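Local coordinates for protein DegQ (Legionella fallonii, PDB 3PV2) that is an HtrA-family chaperone-protease that probably degrades or holds misfolded proteins inside large self-compartmentizing 12-subunit assemblies, at residues Leu327-Val333 against Leu346-Asp352. Numbering follows the deposited sequence.
Sequences LRVGSTV and LSAVVTD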
loop_
_atom_site.group_PDB
_atom_site.type_symbol
_atom_site.label_atom_id
_atom_site.label_comp_id
_atom_site.label_asym_id
_atom_site.label_seq_id
_atom_site.Cartn_x
_atom_site.Cartn_y
_atom_site.Cartn_z
ATOM N N LEU B 327 -1.126 -54.671 18.217
ATOM C CA LEU B 327 -0.958 -55.686 19.257
ATOM C C LEU B 327 -0.710 -54.971 20.569
ATOM O O LEU B 327 -0.219 -53.848 20.619
ATOM C CB LEU B 327 0.205 -56.636 18.948
ATOM C CG LEU B 327 0.017 -57.720 17.873
ATOM C CD1 LEU B 327 -1.199 -57.469 17.004
ATOM C CD2 LEU B 327 1.275 -57.829 17.088
ATOM N N ARG B 328 -1.026 -55.668 21.635
ATOM C CA ARG B 328 -0.931 -55.102 22.958
ATOM C C ARG B 328 0.446 -55.282 23.565
ATOM O O ARG B 328 1.023 -56.368 23.504
ATOM C CB ARG B 328 -1.981 -55.774 23.858
ATOM C CG ARG B 328 -3.395 -55.220 23.640
ATOM C CD ARG B 328 -3.789 -54.443 24.860
ATOM N NE ARG B 328 -4.279 -53.119 24.556
ATOM C CZ ARG B 328 -4.364 -52.164 25.464
ATOM N NH1 ARG B 328 -4.000 -52.407 26.715
ATOM N NH2 ARG B 328 -4.808 -50.968 25.120
ATOM N N VAL B 329 0.927 -54.233 24.220
ATOM C CA VAL B 329 2.138 -54.335 25.009
ATOM C C VAL B 329 1.971 -55.597 25.819
ATOM O O VAL B 329 0.902 -55.861 26.298
ATOM C CB VAL B 329 2.336 -53.107 25.940
ATOM C CG1 VAL B 329 3.435 -53.389 27.028
ATOM C CG2 VAL B 329 2.651 -51.831 25.113
ATOM N N GLY B 330 3.017 -56.387 25.960
ATOM C CA GLY B 330 2.925 -57.679 26.594
ATOM C C GLY B 330 2.651 -58.839 25.670
ATOM O O GLY B 330 3.018 -59.963 26.011
ATOM N N SER B 331 1.981 -58.635 24.524
ATOM C CA SER B 331 1.669 -59.804 23.675
ATOM C C SER B 331 2.858 -60.467 23.013
ATOM O O SER B 331 3.830 -59.816 22.591
ATOM C CB SER B 331 0.593 -59.578 22.622
ATOM O OG SER B 331 0.451 -58.259 22.221
ATOM N N THR B 332 2.761 -61.791 22.955
ATOM C CA THR B 332 3.703 -62.616 22.242
ATOM C C THR B 332 3.202 -62.624 20.798
ATOM O O THR B 332 1.989 -62.741 20.537
ATOM C CB THR B 332 3.853 -63.993 22.906
ATOM O OG1 THR B 332 4.660 -63.851 24.081
ATOM C CG2 THR B 332 4.507 -65.034 21.986
ATOM N N VAL B 333 4.127 -62.365 19.869
ATOM C CA VAL B 333 3.814 -62.456 18.463
ATOM C C VAL B 333 4.719 -63.429 17.709
ATOM O O VAL B 333 5.948 -63.476 17.935
ATOM C CB VAL B 333 3.755 -61.071 17.755
ATOM C CG1 VAL B 333 4.460 -60.000 18.539
ATOM C CG2 VAL B 333 4.249 -61.175 16.360
ATOM N N LEU B 346 9.893 -67.311 14.451
ATOM C CA LEU B 346 10.403 -66.537 15.562
ATOM C C LEU B 346 9.275 -66.058 16.442
ATOM O O LEU B 346 8.108 -65.917 15.994
ATOM C CB LEU B 346 11.167 -65.325 15.052
ATOM C CG LEU B 346 12.239 -65.588 13.987
ATOM C CD1 LEU B 346 12.673 -64.252 13.381
ATOM C CD2 LEU B 346 13.437 -66.447 14.504
ATOM N N SER B 347 9.659 -65.726 17.665
ATOM C CA SER B 347 8.725 -65.235 18.656
ATOM C C SER B 347 9.266 -63.985 19.374
ATOM O O SER B 347 10.345 -64.005 19.960
ATOM C CB SER B 347 8.432 -66.332 19.707
ATOM O OG SER B 347 7.300 -65.926 20.462
ATOM N N ALA B 348 8.485 -62.918 19.292
ATOM C CA ALA B 348 8.842 -61.638 19.843
ATOM C C ALA B 348 7.756 -61.149 20.841
ATOM O O ALA B 348 6.574 -61.452 20.703
ATOM C CB ALA B 348 9.055 -60.633 18.725
ATOM N N VAL B 349 8.183 -60.404 21.859
ATOM C CA VAL B 349 7.250 -59.806 22.846
ATOM C C VAL B 349 7.164 -58.281 22.657
ATOM O O VAL B 349 8.169 -57.628 22.694
ATOM C CB VAL B 349 7.633 -60.232 24.299
ATOM C CG1 VAL B 349 6.704 -59.570 25.352
ATOM C CG2 VAL B 349 7.515 -61.766 24.464
ATOM N N VAL B 350 5.988 -57.738 22.377
ATOM C CA VAL B 350 5.823 -56.313 22.176
ATOM C C VAL B 350 6.040 -55.594 23.495
ATOM O O VAL B 350 5.519 -56.044 24.514
ATOM C CB VAL B 350 4.395 -55.969 21.753
ATOM C CG1 VAL B 350 4.218 -54.453 21.603
ATOM C CG2 VAL B 350 3.996 -56.701 20.452
ATOM N N THR B 351 6.796 -54.504 23.479
ATOM C CA THR B 351 7.074 -53.762 24.680
ATOM C C THR B 351 6.534 -52.356 24.606
ATOM O O THR B 351 6.237 -51.818 23.519
ATOM C CB THR B 351 8.606 -53.683 25.026
ATOM O OG1 THR B 351 9.353 -53.132 23.927
ATOM C CG2 THR B 351 9.129 -55.058 25.373
ATOM N N ASP B 352 6.436 -51.761 25.787
ATOM C CA ASP B 352 6.062 -50.374 25.931
ATOM C C ASP B 352 7.209 -49.484 25.462
ATOM O O ASP B 352 8.355 -49.722 25.831
ATOM C CB ASP B 352 5.694 -50.051 27.384
ATOM C CG ASP B 352 5.085 -48.677 27.508
ATOM O OD1 ASP B 352 5.798 -47.738 27.923
ATOM O OD2 ASP B 352 3.901 -48.529 27.129
#
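L327 meets V350 through its CB, 4.1 Å from V350 CG2. The carbonyl of R328 lies over the same valine, its O 3.8 Å from V350 CB, while the R328 side chain leaves the contact for a cation-pi interaction with F252. V329 reaches the end of 346-352: CG1, anti to the backbone N, comes 3.6 Å from D352 N, and CG2 packs against D352 CA. D352 is the N-cap of helix 353-362; its OD1 caps S355 N and its OD2 is hydrogen-bonded to H256 NE2. A type II turn, R328 to S331, carries G330 with a positive phi (92°), and G330 N donates to V350 O from 33° off the carbonyl plane. S331 O answers by accepting V350 N at 3.0 Å, so V350 is gripped at both backbone polar atoms. From here the chain enters strand 332-339, which pairs with 342-349 as an antiparallel hairpin of the first PDZ domain. T332 faces V349 in a non-hydrogen-bonded pair, OG1 lying 3.6 Å from V349 CG2; T332 CG2 abuts S347 OG. V333 and A348 form the hydrogen-bonded pair, with V333 N to A348 O at 2.7 Å and nearly straight, and A348 N returning to V333 O. M260 packs on V333 and A348, whose side chains share one face of the sheet. The V333 and V350 side chains cross at about a right angle, V333 CG1 lying 3.8 Å from V350 CG2.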